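Local coordinates for Iron(III) ABC transporter, periplasmic iron-compound-binding protein (Vibrio cholerae, PDB 5GGY) that probably binds ferric siderophores such as the desferrioxamine complex in the periplasm and delivers them to an ABC transporter for iron uptake, at residues Arg18-Asn23 with Ala74-Asp79; Leu22-Leu27 with Gly39-Ser44; Ile81-Pro86 with Val100-Asn105. One frame throughout, in Å; residues are numbered along the deposited sequence.

How the interactions relate
Interactions 1 and 3 reach the parallel sheet of strands 19-21, 80-83 and 100-102 in the N-terminal lobe; their centres are about 13 Å apart. Interaction 2 lies beside it, where the chain leaves strand 19-21 for helix 24-32. Strand 19-21 is joined to strand 80-83 by a probable hydrogen bond from Leu82 N to Val20 O, 2.9 Å; just past the strand, Leu22 N and Leu82 O, 3.1 Å apart, make another. Interaction 2 shares Leu22 and Asn23 with interaction 1, and its centre is about 11 Å away. Trp24 and Pro86 touch Trp256 and Trp202 from much later in the chain. This is consistent with interactions 2 and 3 reaching toward the siderophore cleft between the lobes.

Interaction 1 of 3, residues Arg18-Asn23 with Ala74-Asp79; sequences RVVVLN and AALKPD
Arg18 and Asp79 are tied by two hydrogen bonds, and the backbones come nearest between Arg18 and Pro78, whose CA atoms are 4.7 Å apart. The contact lies at the edge of the parallel sheet of the N-terminal lobe, where the turn between helix 70-75 and strand 80-83 meets the chain entering strand 19-21. Strands 19-21 and 80-83 are neighbours in that sheet. Lys77 has positive phi where the chain turns out of the helix. Pro78 and Asp79 then run beside Arg18, just ahead of strand 19-21.

Asp79 grips both backbone polar atoms of Arg18. Its N donates to Arg18 O at 2.7 Å. Its carboxylate takes the other role. Asp79 OD2 accepts from Arg18 N at 2.7 Å with an angle of 172° at the hydrogen. The donor comes from the anti side of the carboxylate, 32° out of its plane. The first torsion of Asp79 (chi1 -58°) sets CG anti to its carbonyl carbon, which lets the carboxylate reach back to Arg18 N. The bond is thus one of side chain to backbone. The guanidinium is not in contact with the carboxylate in the model.

The Arg18 side chain instead runs out beside Leu76 and Lys77. Its CD lies 3.4 Å from Lys77 O. The placing of the guanidinium beyond this point is doubtful, because it lies too close to Leu76 O in the model.

Val20, the next residue but one, carries the apolar part. It also touches Ile73 of helix 70-75. One methyl does the touching across the contact: Val20 CG2 meets Leu76 CD1 at 4.3 Å and rests against the proline ring, 3.6 Å from Pro78 CB and 3.8 Å from Pro78 CG.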
ATOM      1  N   ARG A  18      26.933   8.244  -4.176  1.00 25.09           N
ATOM      2  CA  ARG A  18      27.126   7.913  -5.582  1.00 26.99           C
ATOM      3  C   ARG A  18      26.645   6.490  -5.829  1.00 22.70           C
ATOM      4  O   ARG A  18      27.278   5.528  -5.390  1.00 18.57           O
ATOM      5  CB  ARG A  18      28.592   8.060  -5.996  1.00 23.51           C
ATOM      6  CG  ARG A  18      29.151   9.463  -5.828  1.00 23.41           C
ATOM      7  CD  ARG A  18      30.546   9.586  -6.433  1.00 29.05           C
ATOM      8  NE  ARG A  18      30.556  10.469  -7.595  1.00 42.52           N
ATOM      9  CZ  ARG A  18      30.493  10.050  -8.854  1.00 40.63           C
ATOM     10  NH1 ARG A  18      30.422   8.754  -9.120  1.00 43.31           N
ATOM     11  NH2 ARG A  18      30.505  10.927  -9.850  1.00 46.90           N
ATOM     12  N   VAL A  19      25.522   6.360  -6.526  1.00 32.20           N
ATOM     13  CA  VAL A  19      24.901   5.058  -6.732  1.00 27.09           C
ATOM     14  C   VAL A  19      25.093   4.542  -8.151  1.00 28.59           C
ATOM     15  O   VAL A  19      24.777   5.231  -9.121  1.00 35.29           O
ATOM     16  CB  VAL A  19      23.393   5.102  -6.426  1.00 31.54           C
ATOM     17  CG1 VAL A  19      22.750   3.741  -6.681  1.00 17.90           C
ATOM     18  CG2 VAL A  19      23.159   5.548  -4.996  1.00 19.12           C
ATOM     19  N   VAL A  20      25.627   3.329  -8.262  1.00 26.09           N
ATOM     20  CA  VAL A  20      25.637   2.609  -9.526  1.00 26.71           C
ATOM     21  C   VAL A  20      24.564   1.527  -9.483  1.00 14.80           C
ATOM     22  O   VAL A  20      24.573   0.665  -8.605  1.00 14.49           O
ATOM     23  CB  VAL A  20      27.012   1.976  -9.827  1.00 30.82           C
ATOM     24  CG1 VAL A  20      26.894   0.913 -10.921  1.00 15.71           C
ATOM     25  CG2 VAL A  20      28.011   3.045 -10.231  1.00 36.26           C
ATOM     26  N   VAL A  21      23.632   1.584 -10.427  1.00 17.14           N
ATOM     27  CA  VAL A  21      22.562   0.599 -10.499  1.00 19.48           C
ATOM     28  C   VAL A  21      22.824  -0.372 -11.652  1.00 21.74           C
ATOM     29  O   VAL A  21      23.378   0.012 -12.684  1.00 26.97           O
ATOM     30  CB  VAL A  21      21.183   1.287 -10.652  1.00 21.88           C
ATOM     31  CG1 VAL A  21      20.483   0.858 -11.932  1.00 36.63           C
ATOM     32  CG2 VAL A  21      20.319   0.993  -9.439  1.00 19.49           C
ATOM     33  N   LEU A  22      22.449  -1.635 -11.465  1.00 13.70           N
ATOM     34  CA  LEU A  22      22.764  -2.667 -12.450  1.00 29.89           C
ATOM     35  C   LEU A  22      21.539  -3.308 -13.094  1.00 30.98           C
ATOM     36  O   LEU A  22      21.673  -4.185 -13.943  1.00 28.79           O
ATOM     37  CB  LEU A  22      23.620  -3.759 -11.813  1.00 29.57           C
ATOM     38  CG  LEU A  22      24.958  -3.295 -11.243  1.00 23.84           C
ATOM     39  CD1 LEU A  22      25.788  -4.493 -10.841  1.00 17.73           C
ATOM     40  CD2 LEU A  22      25.705  -2.429 -12.244  1.00 14.85           C
ATOM     41  N   ASN A  23      20.348  -2.878 -12.694  1.00 15.63           N
ATOM     42  CA  ASN A  23      19.130  -3.412 -13.288  1.00 19.67           C
ATOM     43  C   ASN A  23      18.071  -2.330 -13.472  1.00 23.46           C
ATOM     44  O   ASN A  23      18.103  -1.298 -12.802  1.00 18.30           O
ATOM     45  CB  ASN A  23      18.579  -4.556 -12.439  1.00 20.71           C
ATOM     46  CG  ASN A  23      18.282  -5.794 -13.259  1.00 28.54           C
ATOM     47  OD1 ASN A  23      18.919  -6.040 -14.284  1.00 25.98           O
ATOM     48  ND2 ASN A  23      17.312  -6.581 -12.814  1.00 33.28           N
ATOM     49  N   ALA A  74      33.950   1.000 -11.742  1.00 22.98           N
ATOM     50  CA  ALA A  74      35.007   1.387 -10.813  1.00 22.27           C
ATOM     51  C   ALA A  74      35.468   2.819 -11.065  1.00 30.34           C
ATOM     52  O   ALA A  74      35.730   3.569 -10.125  1.00 36.51           O
ATOM     53  CB  ALA A  74      36.181   0.426 -10.918  1.00 19.81           C
ATOM     54  N   ALA A  75      35.555   3.193 -12.338  1.00 33.01           N
ATOM     55  CA  ALA A  75      35.985   4.534 -12.727  1.00 31.66           C
ATOM     56  C   ALA A  75      35.013   5.605 -12.247  1.00 33.25           C
ATOM     57  O   ALA A  75      35.394   6.760 -12.056  1.00 23.68           O
ATOM     58  CB  ALA A  75      36.150   4.618 -14.237  1.00 30.49           C
ATOM     59  N   LEU A  76      33.755   5.220 -12.057  1.00 27.74           N
ATOM     60  CA  LEU A  76      32.734   6.151 -11.590  1.00 31.58           C
ATOM     61  C   LEU A  76      32.833   6.378 -10.085  1.00 25.75           C
ATOM     62  O   LEU A  76      32.223   7.306  -9.552  1.00 34.68           O
ATOM     63  CB  LEU A  76      31.336   5.643 -11.952  1.00 20.17           C
ATOM     64  CG  LEU A  76      30.929   5.739 -13.423  1.00 20.50           C
ATOM     65  CD1 LEU A  76      29.547   5.141 -13.645  1.00 29.58           C
ATOM     66  CD2 LEU A  76      30.965   7.186 -13.884  1.00 29.88           C
ATOM     67  N   LYS A  77      33.602   5.522  -9.417  1.00 23.03           N
ATOM     68  CA  LYS A  77      33.822   5.604  -7.974  1.00 22.88           C
ATOM     69  C   LYS A  77      32.530   5.696  -7.162  1.00 25.59           C
ATOM     70  O   LYS A  77      32.299   6.695  -6.478  1.00 27.47           O
ATOM     71  CB  LYS A  77      34.717   6.802  -7.648  1.00 29.74           C
ATOM     72  CG  LYS A  77      36.196   6.525  -7.833  1.00 37.24           C
ATOM     73  CD  LYS A  77      36.963   7.797  -8.144  1.00 44.15           C
ATOM     74  CE  LYS A  77      38.450   7.614  -7.898  1.00 49.21           C
ATOM     75  NZ  LYS A  77      38.932   6.289  -8.370  1.00 49.35           N
ATOM     76  N   PRO A  78      31.685   4.652  -7.223  1.00 27.81           N
ATOM     77  CA  PRO A  78      30.430   4.715  -6.472  1.00 29.62           C
ATOM     78  C   PRO A  78      30.644   4.485  -4.982  1.00 28.72           C
ATOM     79  O   PRO A  78      31.744   4.129  -4.561  1.00 34.16           O
ATOM     80  CB  PRO A  78      29.608   3.581  -7.082  1.00 20.21           C
ATOM     81  CG  PRO A  78      30.633   2.570  -7.469  1.00 21.80           C
ATOM     82  CD  PRO A  78      31.848   3.359  -7.913  1.00 28.95           C
ATOM     83  N   ASP A  79      29.592   4.695  -4.200  1.00 29.04           N
ATOM     84  CA  ASP A  79      29.619   4.399  -2.777  1.00 27.91           C
ATOM     85  C   ASP A  79      28.881   3.087  -2.523  1.00 23.64           C
ATOM     86  O   ASP A  79      29.245   2.315  -1.635  1.00 30.04           O
ATOM     87  CB  ASP A  79      28.986   5.541  -1.976  1.00 26.68           C
ATOM     88  CG  ASP A  79      29.674   6.872  -2.211  1.00 25.33           C
ATOM     89  OD1 ASP A  79      30.917   6.920  -2.133  1.00 25.76           O
ATOM     90  OD2 ASP A  79      28.971   7.869  -2.479  1.00 22.50           O
TER

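Interaction 2 of 3, residues Leu22-Leu27 with Gly39-Ser44; sequences LNWDLL and GAPELS
Ala40 presses its CB between the two methyls of Leu27, with CD1 and CD2 of Leu27 each 3.7 Å from Ala40 CB. Pro41 follows and sets CG against the backbone before helix 24-32, 3.4 Å from Leu22 O. The carbonyl oxygen of Pro41 lies at the N-H edge of the Trp24 indole. Trp24 NE1 donates to Pro41 O at 2.9 Å, with an angle of 154° at the hydrogen. The acceptor lies in the ring plane, but the N-H reaches the oxygen from above the carbonyl plane. Glu42 comes next, with its CB 3.6 Å from Trp24 CZ2, and its O also lies at the edge of the indole. The carboxylate of Glu42 is held by a salt bridge to Arg65, which makes a cation-pi contact with Trp24. Leu43 ends the contact: its CD2 is 4.0 Å from CD2 of Leu27, and the two side chains cross at about a right angle.

The contact joins the start of helix 24-32 to the link between strand 39-40 and helix 43-49. Tyr46 of helix 43-49 and Trp256 both meet the Trp24 ring edge-to-face.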
ATOM      1  N   LEU A  22      22.449  -1.635 -11.465  1.00 13.70           N
ATOM      2  CA  LEU A  22      22.764  -2.667 -12.450  1.00 29.89           C
ATOM      3  C   LEU A  22      21.539  -3.308 -13.094  1.00 30.98           C
ATOM      4  O   LEU A  22      21.673  -4.185 -13.943  1.00 28.79           O
ATOM      5  CB  LEU A  22      23.620  -3.759 -11.813  1.00 29.57           C
ATOM      6  CG  LEU A  22      24.958  -3.295 -11.243  1.00 23.84           C
ATOM      7  CD1 LEU A  22      25.788  -4.493 -10.841  1.00 17.73           C
ATOM      8  CD2 LEU A  22      25.705  -2.429 -12.244  1.00 14.85           C
ATOM      9  N   ASN A  23      20.348  -2.878 -12.694  1.00 15.63           N
ATOM     10  CA  ASN A  23      19.130  -3.412 -13.288  1.00 19.67           C
ATOM     11  C   ASN A  23      18.071  -2.330 -13.472  1.00 23.46           C
ATOM     12  O   ASN A  23      18.103  -1.298 -12.802  1.00 18.30           O
ATOM     13  CB  ASN A  23      18.579  -4.556 -12.439  1.00 20.71           C
ATOM     14  CG  ASN A  23      18.282  -5.794 -13.259  1.00 28.54           C
ATOM     15  OD1 ASN A  23      18.919  -6.040 -14.284  1.00 25.98           O
ATOM     16  ND2 ASN A  23      17.312  -6.581 -12.814  1.00 33.28           N
ATOM     17  N   TRP A  24      17.138  -2.573 -14.387  1.00 26.75           N
ATOM     18  CA  TRP A  24      16.132  -1.577 -14.740  1.00 25.20           C
ATOM     19  C   TRP A  24      15.099  -1.353 -13.640  1.00 26.38           C
ATOM     20  O   TRP A  24      14.618  -0.232 -13.461  1.00 17.97           O
ATOM     21  CB  TRP A  24      15.430  -1.978 -16.036  1.00 20.56           C
ATOM     22  CG  TRP A  24      16.258  -1.709 -17.250  1.00 19.91           C
ATOM     23  CD1 TRP A  24      17.452  -1.043 -17.296  1.00 16.82           C
ATOM     24  CD2 TRP A  24      15.963  -2.095 -18.598  1.00 19.85           C
ATOM     25  NE1 TRP A  24      17.915  -0.991 -18.588  1.00 17.61           N
ATOM     26  CE2 TRP A  24      17.020  -1.630 -19.408  1.00 26.17           C
ATOM     27  CE3 TRP A  24      14.910  -2.788 -19.201  1.00 21.00           C
ATOM     28  CZ2 TRP A  24      17.052  -1.835 -20.785  1.00 29.17           C
ATOM     29  CZ3 TRP A  24      14.943  -2.989 -20.568  1.00 26.69           C
ATOM     30  CH2 TRP A  24      16.008  -2.515 -21.345  1.00 24.69           C
ATOM     31  N   ASP A  25      14.753  -2.411 -12.912  1.00 14.23           N
ATOM     32  CA  ASP A  25      13.787  -2.289 -11.826  1.00 18.50           C
ATOM     33  C   ASP A  25      14.367  -1.412 -10.721  1.00 23.42           C
ATOM     34  O   ASP A  25      13.699  -0.513 -10.215  1.00 19.87           O
ATOM     35  CB  ASP A  25      13.390  -3.668 -11.286  1.00 18.95           C
ATOM     36  CG  ASP A  25      14.572  -4.459 -10.759  1.00 25.63           C
ATOM     37  OD1 ASP A  25      15.715  -4.165 -11.161  1.00 25.26           O
ATOM     38  OD2 ASP A  25      14.354  -5.379  -9.942  1.00 18.02           O
ATOM     39  N   LEU A  26      15.625  -1.670 -10.375  1.00 30.46           N
ATOM     40  CA  LEU A  26      16.341  -0.879  -9.382  1.00 25.56           C
ATOM     41  C   LEU A  26      16.579   0.540  -9.876  1.00 20.54           C
ATOM     42  O   LEU A  26      16.562   1.488  -9.091  1.00 22.57           O
ATOM     43  CB  LEU A  26      17.677  -1.535  -9.036  1.00 24.07           C
ATOM     44  CG  LEU A  26      17.598  -2.868  -8.294  1.00 30.67           C
ATOM     45  CD1 LEU A  26      18.991  -3.427  -8.030  1.00 18.75           C
ATOM     46  CD2 LEU A  26      16.816  -2.709  -6.993  1.00 27.69           C
ATOM     47  N   LEU A  27      16.815   0.678 -11.176  1.00 18.04           N
ATOM     48  CA  LEU A  27      16.984   1.990 -11.786  1.00 19.10           C
ATOM     49  C   LEU A  27      15.718   2.812 -11.608  1.00 20.14           C
ATOM     50  O   LEU A  27      15.780   4.001 -11.305  1.00 18.55           O
ATOM     51  CB  LEU A  27      17.328   1.862 -13.271  1.00 13.89           C
ATOM     52  CG  LEU A  27      17.476   3.174 -14.047  1.00 14.57           C
ATOM     53  CD1 LEU A  27      18.452   4.121 -13.362  1.00 14.86           C
ATOM     54  CD2 LEU A  27      17.913   2.903 -15.478  1.00 15.05           C
ATOM     55  N   GLY A  39      25.532   5.576 -12.540  1.00 26.06           N
ATOM     56  CA  GLY A  39      25.688   4.481 -13.481  1.00 25.55           C
ATOM     57  C   GLY A  39      24.466   3.585 -13.567  1.00 27.21           C
ATOM     58  O   GLY A  39      23.907   3.173 -12.548  1.00 15.49           O
ATOM     59  N   ALA A  40      24.054   3.283 -14.795  1.00 22.19           N
ATOM     60  CA  ALA A  40      22.879   2.456 -15.048  1.00 19.00           C
ATOM     61  C   ALA A  40      23.058   1.701 -16.363  1.00 16.41           C
ATOM     62  O   ALA A  40      23.806   2.148 -17.233  1.00 22.33           O
ATOM     63  CB  ALA A  40      21.617   3.315 -15.078  1.00 19.12           C
ATOM     64  N   PRO A  41      22.387   0.544 -16.509  1.00 28.61           N
ATOM     65  CA  PRO A  41      22.604  -0.288 -17.697  1.00 28.35           C
ATOM     66  C   PRO A  41      21.627  -0.029 -18.847  1.00 29.19           C
ATOM     67  O   PRO A  41      20.469   0.317 -18.604  1.00 25.57           O
ATOM     68  CB  PRO A  41      22.415  -1.701 -17.151  1.00 18.01           C
ATOM     69  CG  PRO A  41      21.362  -1.531 -16.101  1.00 20.02           C
ATOM     70  CD  PRO A  41      21.559  -0.150 -15.506  1.00 27.04           C
ATOM     71  N   GLU A  42      22.112  -0.197 -20.078  1.00 31.88           N
ATOM     72  CA  GLU A  42      21.291  -0.163 -21.296  1.00 33.99           C
ATOM     73  C   GLU A  42      20.281   0.984 -21.346  1.00 34.82           C
ATOM     74  O   GLU A  42      19.078   0.763 -21.476  1.00 30.74           O
ATOM     75  CB  GLU A  42      20.557  -1.497 -21.459  1.00 35.85           C
ATOM     76  CG  GLU A  42      21.483  -2.702 -21.545  1.00 38.09           C
ATOM     77  CD  GLU A  42      20.729  -4.019 -21.571  1.00 38.85           C
ATOM     78  OE1 GLU A  42      20.811  -4.768 -20.576  1.00 40.56           O
ATOM     79  OE2 GLU A  42      20.059  -4.306 -22.586  1.00 36.42           O
ATOM     80  N   LEU A  43      20.782   2.210 -21.256  1.00 30.66           N
ATOM     81  CA  LEU A  43      19.918   3.381 -21.168  1.00 26.86           C
ATOM     82  C   LEU A  43      19.105   3.646 -22.434  1.00 27.90           C
ATOM     83  O   LEU A  43      17.956   4.085 -22.352  1.00 27.90           O
ATOM     84  CB  LEU A  43      20.749   4.618 -20.822  1.00 23.03           C
ATOM     85  CG  LEU A  43      21.392   4.588 -19.434  1.00 21.95           C
ATOM     86  CD1 LEU A  43      21.970   5.946 -19.072  1.00 24.59           C
ATOM     87  CD2 LEU A  43      20.382   4.139 -18.394  1.00 22.92           C
ATOM     88  N   SER A  44      19.692   3.391 -23.600  1.00 25.17           N
ATOM     89  CA  SER A  44      18.986   3.643 -24.852  1.00 25.05           C
ATOM     90  C   SER A  44      17.888   2.607 -25.063  1.00 24.83           C
ATOM     91  O   SER A  44      16.879   2.884 -25.704  1.00 30.53           O
ATOM     92  CB  SER A  44      19.955   3.640 -26.034  1.00 25.03           C
ATOM     93  OG  SER A  44      20.597   2.383 -26.162  1.00 37.27           O
TER

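Interaction 3 of 3, residues Ile81-Pro86 with Val100-Asn105; sequences ILAAGP and VVYLPN
Ala83 and Tyr102 pair in parallel, as do Ile81 with Val100 and Leu82 with Val101. Strand 80-83, helix 91-95 and strand 100-102 form a beta-alpha-beta unit, and this is its strand pair. Val101 N donates a hydrogen bond to Ile81 O, Ala83 N to Val101 O, and Leu103 N to Ala83 O at 3.0 Å.

The CB of Tyr102 leaves the sheet on the face of Ala83 and Val100. CG is anti to the backbone N (chi1 175°), which carries the ring forward past the end of strand 80-83, toward Ala84 and Gly85. CD2 then lies 3.7 Å from Ala83 O. CE2 comes 3.2 Å from Ala84 O, which sits in the ring plane at the edge. OH, at the tip, is 4.0 Å from Gly85 CA. One ring face has Pro104 CD above it, offset toward the rim.

On the other face of the sheet Leu82 CD2 rests 3.6 Å from Val101 CB, and the two side chains point the same way. Past the strands a water accepts from both Gly85 N, at 2.9 Å, and Asn105 N. The polar grip of this contact is therefore made by main-chain groups and water, while the side chains add mostly apolar contact.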
ATOM      1  N   ILE A  81      26.703  -0.181  -4.835  1.00 25.13           N
ATOM      2  CA  ILE A  81      26.270  -0.788  -6.084  1.00 22.21           C
ATOM      3  C   ILE A  81      25.004  -1.598  -5.839  1.00 29.42           C
ATOM      4  O   ILE A  81      24.980  -2.480  -4.983  1.00 38.23           O
ATOM      5  CB  ILE A  81      27.358  -1.697  -6.690  1.00 19.19           C
ATOM      6  CG1 ILE A  81      28.624  -0.891  -6.994  1.00 20.99           C
ATOM      7  CG2 ILE A  81      26.837  -2.376  -7.950  1.00 15.80           C
ATOM      8  CD1 ILE A  81      29.779  -1.729  -7.508  1.00 19.47           C
ATOM      9  N   LEU A  82      23.945  -1.289  -6.580  1.00 22.77           N
ATOM     10  CA  LEU A  82      22.679  -1.991  -6.408  1.00 22.46           C
ATOM     11  C   LEU A  82      22.529  -3.090  -7.455  1.00 21.12           C
ATOM     12  O   LEU A  82      22.548  -2.823  -8.657  1.00 21.10           O
ATOM     13  CB  LEU A  82      21.504  -1.013  -6.481  1.00 11.32           C
ATOM     14  CG  LEU A  82      21.601   0.236  -5.593  1.00 15.30           C
ATOM     15  CD1 LEU A  82      20.276   0.978  -5.572  1.00 11.63           C
ATOM     16  CD2 LEU A  82      22.051  -0.105  -4.180  1.00 11.95           C
ATOM     17  N   ALA A  83      22.391  -4.327  -6.990  1.00 25.89           N
ATOM     18  CA  ALA A  83      22.308  -5.476  -7.884  1.00 27.93           C
ATOM     19  C   ALA A  83      21.031  -6.286  -7.663  1.00 21.93           C
ATOM     20  O   ALA A  83      20.473  -6.302  -6.569  1.00 24.57           O
ATOM     21  CB  ALA A  83      23.530  -6.362  -7.708  1.00 14.66           C
ATOM     22  N   ALA A  84      20.575  -6.958  -8.715  1.00 21.68           N
ATOM     23  CA  ALA A  84      19.380  -7.789  -8.634  1.00 22.11           C
ATOM     24  C   ALA A  84      19.694  -9.235  -8.992  1.00 24.91           C
ATOM     25  O   ALA A  84      20.861  -9.628  -9.059  1.00 30.87           O
ATOM     26  CB  ALA A  84      18.287  -7.246  -9.546  1.00 19.93           C
ATOM     27  N   GLY A  85      18.639 -10.016  -9.216  1.00 17.67           N
ATOM     28  CA  GLY A  85      18.756 -11.416  -9.589  1.00 22.43           C
ATOM     29  C   GLY A  85      19.731 -11.763 -10.704  1.00 23.81           C
ATOM     30  O   GLY A  85      20.565 -12.651 -10.530  1.00 23.96           O
ATOM     31  N   PRO A  86      19.629 -11.082 -11.859  1.00 26.56           N
ATOM     32  CA  PRO A  86      20.531 -11.386 -12.979  1.00 22.79           C
ATOM     33  C   PRO A  86      22.008 -11.084 -12.712  1.00 17.28           C
ATOM     34  O   PRO A  86      22.853 -11.499 -13.504  1.00 27.97           O
ATOM     35  CB  PRO A  86      20.005 -10.485 -14.104  1.00 17.07           C
ATOM     36  CG  PRO A  86      18.593 -10.226 -13.754  1.00 31.72           C
ATOM     37  CD  PRO A  86      18.564 -10.146 -12.261  1.00 28.36           C
ATOM     38  N   VAL A 100      27.865  -3.693  -1.923  1.00 21.05           N
ATOM     39  CA  VAL A 100      26.771  -4.091  -2.802  1.00 24.60           C
ATOM     40  C   VAL A 100      25.476  -4.358  -2.046  1.00 18.67           C
ATOM     41  O   VAL A 100      25.449  -5.137  -1.091  1.00 16.05           O
ATOM     42  CB  VAL A 100      27.132  -5.358  -3.609  1.00 23.45           C
ATOM     43  CG1 VAL A 100      25.965  -5.775  -4.493  1.00 15.28           C
ATOM     44  CG2 VAL A 100      28.376  -5.119  -4.445  1.00 16.03           C
ATOM     45  N   VAL A 101      24.401  -3.708  -2.482  1.00 17.80           N
ATOM     46  CA  VAL A 101      23.078  -3.980  -1.945  1.00 25.27           C
ATOM     47  C   VAL A 101      22.318  -4.879  -2.916  1.00 22.22           C
ATOM     48  O   VAL A 101      21.971  -4.463  -4.020  1.00 20.77           O
ATOM     49  CB  VAL A 101      22.289  -2.684  -1.695  1.00 22.06           C
ATOM     50  CG1 VAL A 101      20.982  -2.992  -0.988  1.00 14.67           C
ATOM     51  CG2 VAL A 101      23.125  -1.707  -0.880  1.00 15.07           C
ATOM     52  N   TYR A 102      22.074  -6.115  -2.497  1.00 21.21           N
ATOM     53  CA  TYR A 102      21.477  -7.121  -3.366  1.00 20.49           C
ATOM     54  C   TYR A 102      19.996  -7.319  -3.062  1.00 24.78           C
ATOM     55  O   TYR A 102      19.632  -7.923  -2.053  1.00 29.74           O
ATOM     56  CB  TYR A 102      22.240  -8.442  -3.226  1.00 16.95           C
ATOM     57  CG  TYR A 102      21.651  -9.614  -3.981  1.00 17.14           C
ATOM     58  CD1 TYR A 102      21.182 -10.732  -3.303  1.00 21.81           C
ATOM     59  CD2 TYR A 102      21.572  -9.611  -5.369  1.00 32.28           C
ATOM     60  CE1 TYR A 102      20.649 -11.810  -3.984  1.00 28.65           C
ATOM     61  CE2 TYR A 102      21.040 -10.682  -6.055  1.00 30.44           C
ATOM     62  CZ  TYR A 102      20.580 -11.778  -5.360  1.00 29.81           C
ATOM     63  OH  TYR A 102      20.050 -12.845  -6.047  1.00 33.16           O
ATOM     64  N   LEU A 103      19.147  -6.800  -3.946  1.00 18.45           N
ATOM     65  CA  LEU A 103      17.701  -6.911  -3.785  1.00 23.44           C
ATOM     66  C   LEU A 103      17.079  -7.682  -4.943  1.00 19.97           C
ATOM     67  O   LEU A 103      16.657  -7.086  -5.934  1.00 24.91           O
ATOM     68  CB  LEU A 103      17.051  -5.527  -3.684  1.00 21.07           C
ATOM     69  CG  LEU A 103      17.755  -4.454  -2.852  1.00 16.58           C
ATOM     70  CD1 LEU A 103      18.628  -3.571  -3.737  1.00 17.01           C
ATOM     71  CD2 LEU A 103      16.746  -3.618  -2.081  1.00 15.26           C
ATOM     72  N   PRO A 104      17.017  -9.015  -4.819  1.00 19.30           N
ATOM     73  CA  PRO A 104      16.486  -9.868  -5.886  1.00 22.89           C
ATOM     74  C   PRO A 104      14.959  -9.899  -5.930  1.00 25.50           C
ATOM     75  O   PRO A 104      14.296  -9.661  -4.922  1.00 15.06           O
ATOM     76  CB  PRO A 104      17.046 -11.248  -5.532  1.00 15.47           C
ATOM     77  CG  PRO A 104      17.140 -11.225  -4.048  1.00 15.81           C
ATOM     78  CD  PRO A 104      17.524  -9.808  -3.685  1.00 15.17           C
ATOM     79  N   ASN A 105      14.418 -10.195  -7.106  1.00 26.85           N
ATOM     80  CA  ASN A 105      12.978 -10.287  -7.299  1.00 21.18           C
ATOM     81  C   ASN A 105      12.648 -11.221  -8.462  1.00 24.28           C
ATOM     82  O   ASN A 105      13.549 -11.749  -9.118  1.00 15.87           O
ATOM     83  CB  ASN A 105      12.386  -8.896  -7.547  1.00 14.68           C
ATOM     84  CG  ASN A 105      10.883  -8.847  -7.316  1.00 30.57           C
ATOM     85  OD1 ASN A 105      10.233  -9.880  -7.157  1.00 25.67           O
ATOM     86  ND2 ASN A 105      10.324  -7.641  -7.310  1.00 22.79           N
TER
HETATM   87  O   HOH W   1      15.819  -9.899  -9.883  1.00 18.76           O